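Local coordinates for protein polyprenyl synthetase (Nonlabens dokdonensis, PDB 6KD7) that probably makes geranylgeranyl pyrophosphate by joining isoprenoid diphosphates, as a magnesium-dependent prenyltransferase of the FPP/GGPP synthase family, at residues V156-L162 / K234-K240; T169-G174 / G198-L203; L212-G216 / K275-E279; E224-R230 / K270-K275; I291-Q296 / L320-R325. All blocks are in the same frame, centred on the assembly; numbering follows the deposited sequence.

Contact 1 of 5, residues V156-L162 / K234-K240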
# COMPACT_ATOMS: atom_id res chain seq x y z
N VAL A 156 26.06 -22.18 3.05
CA VAL A 156 26.38 -22.10 4.51
C VAL A 156 26.92 -23.45 5.02
O VAL A 156 26.24 -24.44 4.84
CB VAL A 156 25.15 -21.66 5.32
CG1 VAL A 156 25.40 -21.79 6.81
CG2 VAL A 156 24.71 -20.25 4.97
N SER A 157 28.10 -23.44 5.64
CA SER A 157 28.71 -24.68 6.19
C SER A 157 28.18 -24.99 7.59
O SER A 157 27.72 -24.08 8.26
CB SER A 157 30.20 -24.61 6.19
OG SER A 157 30.66 -23.74 7.20
N VAL A 158 28.27 -26.25 7.98
CA VAL A 158 27.81 -26.71 9.32
C VAL A 158 28.62 -25.97 10.38
O VAL A 158 28.08 -25.45 11.35
CB VAL A 158 27.93 -28.24 9.40
CG1 VAL A 158 27.67 -28.76 10.80
CG2 VAL A 158 26.97 -28.87 8.42
N PRO A 159 29.94 -25.83 10.21
CA PRO A 159 30.73 -25.05 11.16
C PRO A 159 30.22 -23.61 11.29
O PRO A 159 30.16 -23.11 12.40
CB PRO A 159 32.16 -25.10 10.61
CG PRO A 159 32.18 -26.41 9.82
CD PRO A 159 30.77 -26.58 9.27
N GLU A 160 29.87 -22.97 10.19
CA GLU A 160 29.37 -21.57 10.24
C GLU A 160 28.01 -21.55 10.96
O GLU A 160 27.82 -20.70 11.78
CB GLU A 160 29.19 -21.00 8.85
CG GLU A 160 30.49 -20.65 8.15
CD GLU A 160 30.21 -20.23 6.71
OE1 GLU A 160 29.53 -20.97 5.99
OE2 GLU A 160 30.54 -19.10 6.39
N TYR A 161 27.13 -22.50 10.66
CA TYR A 161 25.83 -22.63 11.36
C TYR A 161 26.08 -22.84 12.88
O TYR A 161 25.39 -22.19 13.69
CB TYR A 161 24.98 -23.77 10.78
CG TYR A 161 23.61 -23.83 11.41
CD1 TYR A 161 22.63 -22.89 11.08
CD2 TYR A 161 23.35 -24.73 12.45
CE1 TYR A 161 21.39 -22.90 11.71
CE2 TYR A 161 22.12 -24.72 13.11
CZ TYR A 161 21.14 -23.81 12.73
OH TYR A 161 19.96 -23.81 13.40
N LEU A 162 27.03 -23.70 13.29
CA LEU A 162 27.21 -24.00 14.74
C LEU A 162 27.77 -22.77 15.45
O LEU A 162 27.32 -22.45 16.55
CB LEU A 162 28.12 -25.22 14.92
CG LEU A 162 27.49 -26.53 14.44
CD1 LEU A 162 28.53 -27.66 14.42
CD2 LEU A 162 26.28 -26.88 15.27
N LYS A 234 17.93 -22.35 6.84
CA LYS A 234 18.92 -23.43 6.64
C LYS A 234 19.45 -23.86 8.02
O LYS A 234 20.49 -23.33 8.47
CB LYS A 234 20.00 -22.90 5.68
CG LYS A 234 19.54 -22.75 4.23
CD LYS A 234 20.66 -22.42 3.26
CE LYS A 234 21.23 -21.03 3.45
NZ LYS A 234 20.26 -20.01 2.98
N THR A 235 18.68 -24.69 8.72
CA THR A 235 19.03 -25.16 10.08
C THR A 235 19.84 -26.44 9.98
O THR A 235 20.08 -26.92 8.86
CB THR A 235 17.79 -25.36 10.94
OG1 THR A 235 17.06 -26.47 10.43
CG2 THR A 235 16.91 -24.13 11.03
N TYR A 236 20.27 -26.98 11.11
CA TYR A 236 21.18 -28.15 11.11
C TYR A 236 20.49 -29.30 10.37
O TYR A 236 21.15 -29.99 9.62
CB TYR A 236 21.53 -28.55 12.55
CG TYR A 236 22.69 -29.50 12.67
CD1 TYR A 236 23.98 -29.04 12.75
CD2 TYR A 236 22.48 -30.87 12.71
CE1 TYR A 236 25.05 -29.90 12.86
CE2 TYR A 236 23.54 -31.75 12.84
CZ TYR A 236 24.83 -31.26 12.90
OH TYR A 236 25.86 -32.14 13.01
N LEU A 237 19.18 -29.41 10.54
CA LEU A 237 18.37 -30.47 9.91
C LEU A 237 18.51 -30.36 8.38
O LEU A 237 18.82 -31.36 7.76
CB LEU A 237 16.94 -30.18 10.36
CG LEU A 237 15.93 -31.31 10.32
CD1 LEU A 237 16.55 -32.61 10.80
CD2 LEU A 237 14.72 -30.95 11.15
N TYR A 238 18.36 -29.16 7.81
CA TYR A 238 18.51 -28.98 6.35
C TYR A 238 19.97 -29.16 5.89
O TYR A 238 20.19 -29.86 4.93
CB TYR A 238 18.01 -27.61 5.92
CG TYR A 238 18.33 -27.21 4.50
CD1 TYR A 238 19.49 -26.53 4.20
CD2 TYR A 238 17.47 -27.51 3.46
CE1 TYR A 238 19.80 -26.16 2.91
CE2 TYR A 238 17.76 -27.15 2.16
CZ TYR A 238 18.93 -26.47 1.88
OH TYR A 238 19.23 -26.10 0.61
N LEU A 239 20.91 -28.58 6.63
CA LEU A 239 22.34 -28.60 6.24
C LEU A 239 22.86 -30.04 6.15
O LEU A 239 23.63 -30.32 5.26
CB LEU A 239 23.15 -27.77 7.24
CG LEU A 239 22.90 -26.27 7.19
CD1 LEU A 239 23.67 -25.56 8.28
CD2 LEU A 239 23.26 -25.70 5.84
N LYS A 240 22.41 -30.92 7.05
CA LYS A 240 22.85 -32.34 7.08
C LYS A 240 22.11 -33.11 5.98
O LYS A 240 22.73 -33.93 5.32
CB LYS A 240 22.59 -32.96 8.45
CG LYS A 240 23.42 -32.40 9.59
CD LYS A 240 24.91 -32.42 9.34
CE LYS A 240 25.53 -33.78 9.54
NZ LYS A 240 26.96 -33.72 9.16
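The two helical starts, 158-162 and 236-240, run almost exactly antiparallel (174° between the short axes) with a closest axis approach of 10.5 Å, and the nearest CA atoms are those of V158 and L239, 6.6 Å apart. With no hydrogen bond crossing this gap, side-chain packing holds the 447 Å² interface together. S157 begins helix 158-183 with a capping box: E160 N donates to S157 OG at 3.2 Å, and S157 N donates to E160 OE1 at 2.9 Å. T235 occupies the N-cap position of the other helix. L239 points toward 156-162, its CD1 3.3 Å from Y161 CB and its CD2 3.4 Å from V156 O. The Y161 ring lays one face over the T235-Y236 peptide, with Y161 CE2 3.5 Å from Y236 N. Its hydroxyl bonds to D210, an aspartate of the second aspartate-rich DDxxD motif of prenyl synthases, and D210 also accepts from the backbone N of Y236, so one carboxylate serves both segments. A magnesium ion lies about 6 Å from the Y161 side chain. Around the Y236 ring, V158 CG1 lies 3.5 Å from Y236 CE1 and L162 CD2 4.0 Å from Y236 CD1. K234 sets its aliphatic part against V156, CE to CG2 3.9 Å, while its NZ binds the backbone oxygens of F150 and R153.

Contact 2 of 5, residues T169-G174 / G198-L203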
# COMPACT_ATOMS: atom_id res chain seq x y z
N THR A 169 22.34 -18.20 20.64
CA THR A 169 21.53 -18.86 21.69
C THR A 169 22.33 -19.52 22.82
O THR A 169 21.72 -19.79 23.82
CB THR A 169 20.65 -19.94 21.06
OG1 THR A 169 21.50 -21.01 20.70
CG2 THR A 169 19.92 -19.48 19.82
N SER A 170 23.62 -19.80 22.66
CA SER A 170 24.36 -20.57 23.68
C SER A 170 25.22 -19.71 24.61
O SER A 170 25.24 -20.00 25.78
CB SER A 170 25.18 -21.62 23.03
OG SER A 170 24.36 -22.48 22.28
N VAL A 171 25.88 -18.68 24.10
CA VAL A 171 26.78 -17.87 24.98
C VAL A 171 26.00 -17.34 26.19
O VAL A 171 26.61 -17.20 27.23
CB VAL A 171 27.53 -16.74 24.24
CG1 VAL A 171 28.49 -17.32 23.23
CG2 VAL A 171 26.59 -15.75 23.59
N LEU A 172 24.71 -17.04 26.07
CA LEU A 172 23.95 -16.49 27.20
C LEU A 172 23.68 -17.59 28.22
O LEU A 172 23.46 -17.24 29.38
CB LEU A 172 22.66 -15.85 26.73
CG LEU A 172 21.73 -15.31 27.81
CD1 LEU A 172 22.36 -14.14 28.56
CD2 LEU A 172 20.38 -14.92 27.20
N VAL A 173 23.62 -18.84 27.81
CA VAL A 173 23.46 -19.98 28.75
C VAL A 173 24.73 -20.06 29.60
O VAL A 173 24.60 -20.06 30.82
CB VAL A 173 23.19 -21.28 28.00
CG1 VAL A 173 22.99 -22.42 28.99
CG2 VAL A 173 21.95 -21.14 27.13
N GLY A 174 25.89 -20.13 28.95
CA GLY A 174 27.22 -20.03 29.56
C GLY A 174 27.30 -18.86 30.51
O GLY A 174 27.73 -19.03 31.66
N GLY A 198 27.61 -24.66 29.93
CA GLY A 198 26.51 -23.83 29.36
C GLY A 198 26.60 -23.79 27.82
O GLY A 198 25.59 -23.99 27.19
N ILE A 199 27.77 -23.65 27.24
CA ILE A 199 27.91 -23.67 25.77
C ILE A 199 27.40 -25.01 25.24
O ILE A 199 26.59 -24.98 24.32
CB ILE A 199 29.33 -23.34 25.33
CG1 ILE A 199 29.71 -21.90 25.71
CG2 ILE A 199 29.53 -23.57 23.84
CD1 ILE A 199 28.86 -20.82 25.08
N ASN A 200 27.85 -26.13 25.78
CA ASN A 200 27.49 -27.45 25.22
C ASN A 200 25.99 -27.67 25.48
O ASN A 200 25.27 -28.13 24.61
CB ASN A 200 28.37 -28.57 25.80
CG ASN A 200 29.76 -28.60 25.22
OD1 ASN A 200 30.80 -28.67 25.94
ND2 ASN A 200 29.80 -28.61 23.91
N LEU A 201 25.51 -27.27 26.64
CA LEU A 201 24.08 -27.46 26.93
C LEU A 201 23.27 -26.63 25.91
O LEU A 201 22.16 -27.06 25.54
CB LEU A 201 23.80 -27.00 28.37
CG LEU A 201 22.38 -27.22 28.86
CD1 LEU A 201 22.08 -28.68 29.15
CD2 LEU A 201 22.10 -26.38 30.09
N GLY A 202 23.71 -25.41 25.65
CA GLY A 202 22.94 -24.43 24.86
C GLY A 202 22.90 -24.89 23.41
O GLY A 202 21.84 -24.82 22.80
N LEU A 203 24.01 -25.44 22.94
CA LEU A 203 24.09 -26.00 21.58
C LEU A 203 23.17 -27.22 21.46
O LEU A 203 22.43 -27.32 20.47
CB LEU A 203 25.54 -26.30 21.26
CG LEU A 203 26.42 -25.09 20.93
CD1 LEU A 203 27.89 -25.52 20.82
CD2 LEU A 203 25.99 -24.41 19.63
O HOH W 1 20.39 -22.59 23.39
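This is a close, glycine-mediated crossing of two long helices, 158-183 and 188-215, in the buried interior of the all-helical fold. The short axes approach to 7.3 Å at a crossing angle of 140°, and two CA pairs nearly touch: S170 with G202 at 4.3 Å and G174 with G198 at 3.9 Å. Glycine makes this possible, since an ideal CB on G198 would fall 2.5 Å from G174 CA, and one on G202 2.9 Å from S170 OG. G198 and G202 thus form a GxxxG pattern, matched antiparallel by S170 and G174. V173 packs beside the glycines, its CG1 3.5 Å from G198 O; I199 CD1 lies 3.6 Å from V171 CA. Helix 158-183 is kinked here: L172 N and V173 N lack bonds to the preceding turn, V173 N keeping a weak one to S170 O (2.8 Å). Water 1 donates to T169 O (3.1 Å) and G202 O (2.7 Å); the T169 side chain is about 5 Å from a magnesium ion.

Contact 3 of 5, residues L212-G216 / K275-E279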
# COMPACT_ATOMS: atom_id res chain seq x y z
N LEU A 212 12.76 -30.24 16.59
CA LEU A 212 11.34 -30.23 17.01
C LEU A 212 10.57 -29.23 16.14
O LEU A 212 9.35 -29.37 16.06
CB LEU A 212 11.22 -29.89 18.50
CG LEU A 212 11.69 -30.98 19.48
CD1 LEU A 212 11.55 -30.51 20.93
CD2 LEU A 212 10.93 -32.30 19.29
N ASP A 213 11.23 -28.25 15.55
CA ASP A 213 10.53 -27.30 14.64
C ASP A 213 9.88 -28.12 13.51
O ASP A 213 8.76 -27.85 13.20
CB ASP A 213 11.47 -26.23 14.10
CG ASP A 213 10.75 -25.14 13.33
OD1 ASP A 213 10.51 -25.33 12.12
OD2 ASP A 213 10.33 -24.20 13.97
N ALA A 214 10.59 -29.09 12.94
CA ALA A 214 10.09 -29.99 11.88
C ALA A 214 9.24 -31.13 12.47
O ALA A 214 8.16 -31.37 11.93
CB ALA A 214 11.25 -30.56 11.12
N PHE A 215 9.71 -31.79 13.53
CA PHE A 215 9.19 -33.11 13.95
C PHE A 215 8.45 -33.05 15.26
O PHE A 215 8.07 -34.10 15.72
CB PHE A 215 10.32 -34.12 14.08
CG PHE A 215 10.89 -34.45 12.74
CD1 PHE A 215 10.10 -35.08 11.79
CD2 PHE A 215 12.17 -34.05 12.41
CE1 PHE A 215 10.61 -35.34 10.53
CE2 PHE A 215 12.69 -34.34 11.16
CZ PHE A 215 11.91 -34.98 10.22
N GLY A 216 8.31 -31.86 15.84
CA GLY A 216 7.67 -31.66 17.15
C GLY A 216 6.17 -31.83 17.11
O GLY A 216 5.60 -31.82 16.03
N LYS A 275 9.94 -32.89 5.31
CA LYS A 275 10.07 -33.79 6.50
C LYS A 275 10.50 -35.18 6.02
O LYS A 275 11.54 -35.71 6.53
CB LYS A 275 8.81 -33.77 7.35
CG LYS A 275 8.70 -32.52 8.21
CD LYS A 275 7.34 -32.28 8.81
CE LYS A 275 6.94 -33.42 9.72
NZ LYS A 275 5.95 -32.94 10.71
N VAL A 276 9.86 -35.70 4.97
CA VAL A 276 10.22 -37.07 4.49
C VAL A 276 11.66 -37.05 3.97
O VAL A 276 12.38 -38.03 4.28
CB VAL A 276 9.22 -37.59 3.44
CG1 VAL A 276 9.72 -38.88 2.82
CG2 VAL A 276 7.82 -37.74 4.04
N PHE A 277 12.08 -36.02 3.25
CA PHE A 277 13.49 -35.94 2.77
C PHE A 277 14.46 -35.88 3.96
O PHE A 277 15.55 -36.44 3.91
CB PHE A 277 13.72 -34.73 1.86
CG PHE A 277 13.25 -34.94 0.45
CD1 PHE A 277 13.73 -36.01 -0.30
CD2 PHE A 277 12.32 -34.10 -0.13
CE1 PHE A 277 13.28 -36.22 -1.59
CE2 PHE A 277 11.88 -34.30 -1.43
CZ PHE A 277 12.36 -35.36 -2.15
N PHE A 278 14.07 -35.18 5.01
CA PHE A 278 14.91 -35.06 6.23
C PHE A 278 15.18 -36.47 6.78
O PHE A 278 16.36 -36.75 6.99
CB PHE A 278 14.28 -34.11 7.26
CG PHE A 278 14.38 -32.64 6.94
CD1 PHE A 278 15.27 -32.15 6.01
CD2 PHE A 278 13.62 -31.73 7.67
CE1 PHE A 278 15.36 -30.79 5.77
CE2 PHE A 278 13.73 -30.37 7.45
CZ PHE A 278 14.60 -29.90 6.49
N GLU A 279 14.14 -37.32 6.94
CA GLU A 279 14.26 -38.73 7.42
C GLU A 279 15.13 -39.48 6.41
O GLU A 279 16.28 -39.85 6.76
CB GLU A 279 12.92 -39.43 7.64
CG GLU A 279 11.82 -38.46 8.01
CD GLU A 279 10.53 -39.02 8.57
OE1 GLU A 279 10.59 -39.60 9.66
OE2 GLU A 279 9.46 -38.81 7.94
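In 212-216, which holds the end of helix 188-215 and the first residue beyond it, D213 bonds away from 275-279: its OD1 accepts from D228 N and its OD2 pairs with K223. A214 is the first residue to reach across. Its backbone oxygen accepts the one cross-segment hydrogen bond, from K275 NZ at 3.0 Å, and its CB meets the edge of the F278 ring, 4.3 Å from CD2. F215 follows with the largest covered area, 86 Å². Its CZ lies 3.9 Å from F278 CB and 3.8 Å from K275 O, both near the plane of the F215 ring, so the ring inserts edge-first beside helix 264-281; E279 CG is 4.1 Å from the same CZ. G216 then leaves helical geometry, its N making a weak 2.7 Å bond to L212 O. L237 covers A214, F215 and F278. In sequence, D213 is the final aspartate of the second DDxxD motif of polyprenyl synthases, so the contact packs the end of this motif's helix against 264-281.

Contact 4 of 5, residues E224-R230 / K270-K275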
# COMPACT_ATOMS: atom_id res chain seq x y z
N GLU A 224 4.82 -23.09 15.48
CA GLU A 224 4.25 -23.70 14.27
C GLU A 224 5.12 -24.90 13.90
O GLU A 224 6.32 -24.79 13.95
CB GLU A 224 4.30 -22.64 13.17
CG GLU A 224 4.51 -23.17 11.77
CD GLU A 224 4.74 -22.12 10.70
OE1 GLU A 224 5.10 -21.00 11.04
OE2 GLU A 224 4.55 -22.44 9.53
N VAL A 225 4.51 -26.02 13.54
CA VAL A 225 5.36 -27.14 13.08
C VAL A 225 5.75 -26.81 11.63
O VAL A 225 4.88 -26.43 10.87
CB VAL A 225 4.64 -28.49 13.20
CG1 VAL A 225 5.49 -29.62 12.68
CG2 VAL A 225 4.22 -28.75 14.62
N GLY A 226 7.02 -26.95 11.30
CA GLY A 226 7.52 -26.67 9.94
C GLY A 226 7.73 -25.19 9.62
O GLY A 226 7.87 -24.89 8.43
N GLY A 227 7.82 -24.29 10.60
CA GLY A 227 8.13 -22.86 10.38
C GLY A 227 9.48 -22.67 9.71
O GLY A 227 9.62 -21.87 8.76
N ASP A 228 10.48 -23.40 10.15
CA ASP A 228 11.81 -23.29 9.53
C ASP A 228 11.70 -23.70 8.05
O ASP A 228 12.35 -23.06 7.19
CB ASP A 228 12.82 -24.11 10.31
CG ASP A 228 13.18 -23.57 11.68
OD1 ASP A 228 12.90 -22.38 11.90
OD2 ASP A 228 13.76 -24.35 12.48
N ILE A 229 10.95 -24.76 7.76
CA ILE A 229 10.76 -25.24 6.38
C ILE A 229 10.05 -24.16 5.55
O ILE A 229 10.60 -23.73 4.51
CB ILE A 229 10.01 -26.57 6.34
CG1 ILE A 229 10.88 -27.71 6.90
CG2 ILE A 229 9.64 -26.84 4.89
CD1 ILE A 229 10.12 -28.99 7.23
N ARG A 230 8.91 -23.68 6.03
CA ARG A 230 8.13 -22.65 5.34
C ARG A 230 9.01 -21.43 5.02
O ARG A 230 8.85 -20.84 3.92
CB ARG A 230 6.94 -22.25 6.18
CG ARG A 230 6.16 -21.11 5.56
CD ARG A 230 4.83 -20.88 6.26
NE ARG A 230 5.10 -20.40 7.60
CZ ARG A 230 5.61 -19.21 7.88
NH1 ARG A 230 5.90 -18.32 6.93
NH2 ARG A 230 5.83 -18.91 9.15
N LYS A 270 4.70 -29.04 1.11
CA LYS A 270 6.15 -28.78 1.20
C LYS A 270 6.66 -29.30 2.55
O LYS A 270 7.67 -29.98 2.56
CB LYS A 270 6.42 -27.28 1.09
CG LYS A 270 7.88 -26.88 1.20
CD LYS A 270 8.13 -25.40 1.13
CE LYS A 270 9.60 -25.07 1.18
NZ LYS A 270 9.83 -23.62 1.04
N LYS A 271 5.94 -29.02 3.63
CA LYS A 271 6.37 -29.46 4.97
C LYS A 271 6.40 -30.99 5.05
O LYS A 271 7.43 -31.52 5.47
CB LYS A 271 5.44 -28.89 6.03
CG LYS A 271 5.45 -27.38 6.16
CD LYS A 271 4.55 -26.86 7.24
CE LYS A 271 4.63 -25.37 7.42
NZ LYS A 271 3.77 -24.91 8.52
N GLU A 272 5.36 -31.66 4.56
CA GLU A 272 5.31 -33.15 4.61
C GLU A 272 6.43 -33.70 3.74
O GLU A 272 7.18 -34.58 4.21
CB GLU A 272 3.93 -33.71 4.27
CG GLU A 272 2.90 -33.44 5.37
CD GLU A 272 3.40 -33.56 6.82
OE1 GLU A 272 4.15 -34.55 7.15
OE2 GLU A 272 3.08 -32.65 7.64
N THR A 273 6.65 -33.14 2.56
CA THR A 273 7.64 -33.70 1.62
C THR A 273 9.05 -33.45 2.15
O THR A 273 9.90 -34.40 2.08
CB THR A 273 7.50 -33.08 0.22
OG1 THR A 273 6.12 -33.14 -0.15
CG2 THR A 273 8.37 -33.80 -0.77
N VAL A 274 9.32 -32.23 2.62
CA VAL A 274 10.68 -31.92 3.15
C VAL A 274 10.92 -32.78 4.41
O VAL A 274 12.01 -33.35 4.52
CB VAL A 274 10.85 -30.42 3.42
CG1 VAL A 274 12.14 -30.15 4.18
CG2 VAL A 274 10.81 -29.66 2.11
N LYS A 275 9.94 -32.89 5.31
CA LYS A 275 10.07 -33.79 6.50
C LYS A 275 10.50 -35.18 6.02
O LYS A 275 11.54 -35.71 6.53
CB LYS A 275 8.81 -33.77 7.35
CG LYS A 275 8.70 -32.52 8.21
CD LYS A 275 7.34 -32.28 8.81
CE LYS A 275 6.94 -33.42 9.72
NZ LYS A 275 5.95 -32.94 10.71
O HOH W 2 7.81 -22.10 1.83
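E224 centres a salt-bridge network. Its OE2 accepts from K271 NZ at 2.8 Å and from R230 NE at 2.9 Å, while its OE1 takes R230 NH2 at 2.9 Å, a paired approach to the guanidinium, which also makes a cation-pi contact with F259. K271 NZ donates in addition to V225 O at 3.0 Å, so one ammonium holds both side chain and backbone of the turn. That turn, E224 to G227, is type II. G226 takes its positive phi (79°), and an ideal CB there would sit 2.6 Å from K271 CD. Farther along the segment, water 2 links R230 O (2.7 Å) and K270 NZ (2.6 Å), whose direct side-chain partner is N232. Packing centres on I229, a knob among K270, K271, V274 and K275, with I229 CD1 3.8 Å from V274 CG1 and 3.9 Å from K275 CG. The turn 224-227 and the short helix 227-230, which follow the second DDxxD motif in the chain, are thus fastened to helix 264-281.

Contact 5 of 5, residues I291-Q296 / L320-R325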
# COMPACT_ATOMS: atom_id res chain seq x y z
N ILE A 291 22.69 -33.73 18.81
CA ILE A 291 22.07 -33.34 20.11
C ILE A 291 22.64 -34.24 21.22
O ILE A 291 22.99 -33.72 22.33
CB ILE A 291 20.56 -33.46 20.04
CG1 ILE A 291 19.95 -32.43 19.08
CG2 ILE A 291 19.95 -33.32 21.42
CD1 ILE A 291 18.55 -32.77 18.68
N GLU A 292 22.67 -35.54 20.93
CA GLU A 292 23.19 -36.61 21.82
C GLU A 292 24.64 -36.25 22.13
O GLU A 292 25.03 -36.20 23.30
CB GLU A 292 23.05 -37.98 21.13
CG GLU A 292 23.94 -39.09 21.68
CD GLU A 292 23.70 -39.46 23.15
OE1 GLU A 292 22.67 -39.02 23.74
OE2 GLU A 292 24.57 -40.16 23.72
N SER A 293 25.41 -35.92 21.11
CA SER A 293 26.85 -35.66 21.23
C SER A 293 27.10 -34.42 22.10
O SER A 293 27.98 -34.47 22.99
CB SER A 293 27.41 -35.55 19.87
OG SER A 293 28.76 -35.12 19.94
N TYR A 294 26.36 -33.34 21.87
CA TYR A 294 26.50 -32.12 22.71
C TYR A 294 26.06 -32.41 24.15
O TYR A 294 26.64 -31.86 25.06
CB TYR A 294 25.82 -30.90 22.10
CG TYR A 294 26.64 -30.27 21.00
CD1 TYR A 294 27.79 -29.57 21.29
CD2 TYR A 294 26.27 -30.40 19.68
CE1 TYR A 294 28.56 -29.00 20.30
CE2 TYR A 294 27.02 -29.84 18.67
CZ TYR A 294 28.17 -29.14 18.98
OH TYR A 294 28.91 -28.58 17.99
N THR A 295 25.00 -33.20 24.31
CA THR A 295 24.52 -33.53 25.67
C THR A 295 25.61 -34.29 26.42
O THR A 295 25.86 -33.95 27.56
CB THR A 295 23.22 -34.34 25.62
OG1 THR A 295 22.27 -33.59 24.87
CG2 THR A 295 22.66 -34.60 27.00
N GLN A 296 26.26 -35.25 25.77
CA GLN A 296 27.33 -36.04 26.42
C GLN A 296 28.48 -35.10 26.79
O GLN A 296 28.93 -35.16 27.93
CB GLN A 296 27.79 -37.18 25.51
CG GLN A 296 26.78 -38.32 25.43
CD GLN A 296 26.27 -38.79 26.77
OE1 GLN A 296 27.03 -38.95 27.72
NE2 GLN A 296 24.98 -39.04 26.86
N LEU A 320 19.45 -33.72 31.35
CA LEU A 320 18.70 -34.78 30.65
C LEU A 320 17.21 -34.37 30.56
O LEU A 320 16.71 -34.39 29.47
CB LEU A 320 18.94 -36.12 31.33
CG LEU A 320 20.39 -36.65 31.26
CD1 LEU A 320 20.57 -37.84 32.20
CD2 LEU A 320 20.78 -37.05 29.85
N GLN A 321 16.62 -33.85 31.62
CA GLN A 321 15.20 -33.45 31.54
C GLN A 321 15.02 -32.35 30.47
O GLN A 321 14.04 -32.43 29.74
CB GLN A 321 14.74 -32.96 32.91
CG GLN A 321 13.28 -32.54 32.93
CD GLN A 321 12.95 -31.64 34.10
OE1 GLN A 321 13.11 -32.01 35.26
NE2 GLN A 321 12.46 -30.45 33.80
N LEU A 322 15.96 -31.41 30.37
CA LEU A 322 15.85 -30.25 29.44
C LEU A 322 15.78 -30.79 28.01
O LEU A 322 14.99 -30.27 27.24
CB LEU A 322 17.05 -29.32 29.60
CG LEU A 322 17.01 -28.03 28.77
CD1 LEU A 322 15.89 -27.11 29.22
CD2 LEU A 322 18.35 -27.32 28.82
N MET A 323 16.52 -31.86 27.74
CA MET A 323 16.68 -32.45 26.39
C MET A 323 15.60 -33.51 26.13
O MET A 323 15.79 -34.33 25.24
CB MET A 323 18.07 -33.09 26.26
CG MET A 323 18.96 -32.43 25.24
SD MET A 323 18.98 -30.64 25.29
CE MET A 323 20.06 -30.35 26.68
N GLY A 324 14.53 -33.46 26.91
CA GLY A 324 13.38 -34.39 26.84
C GLY A 324 13.74 -35.87 27.04
O GLY A 324 13.00 -36.71 26.49
N ARG A 325 14.81 -36.19 27.78
CA ARG A 325 15.22 -37.56 28.20
C ARG A 325 14.85 -37.78 29.68
O ARG A 325 14.30 -36.86 30.33
CB ARG A 325 16.72 -37.79 27.94
CG ARG A 325 17.12 -37.80 26.47
CD ARG A 325 18.62 -37.63 26.25
NE ARG A 325 19.45 -38.76 26.70
CZ ARG A 325 20.77 -38.94 26.50
NH1 ARG A 325 21.50 -38.05 25.83
NH2 ARG A 325 21.38 -40.01 26.98
O HOH W 3 20.16 -35.49 24.45
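The most unusual feature is an arginine just past a Schellman helix end that reaches across to E292. Helix 309-322 stops in this motif, whose C-prime residue is G324, at a positive phi of 58°: R325 N bonds to L320 O at 3.1 Å and G324 N to Q321 O at 3.1 Å. Past this end R325 points toward 291-296, where its NH1 forms a salt bridge with E292 OE1 at 2.6 Å; because R325 is exposed and poorly ordered, this short distance deserves caution. Its NH1 also donates to water 3 at 3.2 Å, and that water donates to T295 OG1 at 2.9 Å. T295 OG1 gives its own proton to I291 O at 2.6 Å, one turn back. Beside these polar groups the packing is modest, with 241 Å² buried: M323 CG approaches T295 OG1 to 3.5 Å and I291 CG2 to 4.0 Å, while L320 CD2 lies 4.2 Å from T295 CG2. Helix 283-303 is thereby joined to the last helix of the chain. Both also meet helix 188-215: Y294 touches N200, L203 and L207, I291 touches L207, and L322, the last helical residue, touches L201 together with M323 just after it.

In the fold
From the N terminus, contact 1 opens at 156-162, and contact 2 opens and closes within its span by pairing the consecutive helices 158-183 and 188-215. Contact 3 starts at the end of helix 188-215 and contact 4 soon after; contact 1 then closes at 234-240, so it crosses both. Contact 4 closes first on helix 264-281 and contact 3 next, the two sharing K275, with 4 nested within 3. Their centres are 7 Å apart, and D213 O meets G226 N at 2.7 Å, a probable hydrogen bond. Contact 5 follows in series, uniting the last two helices; it touches contact 2 through Y294, L322 and M323, and contact 1 through Y294 on L162.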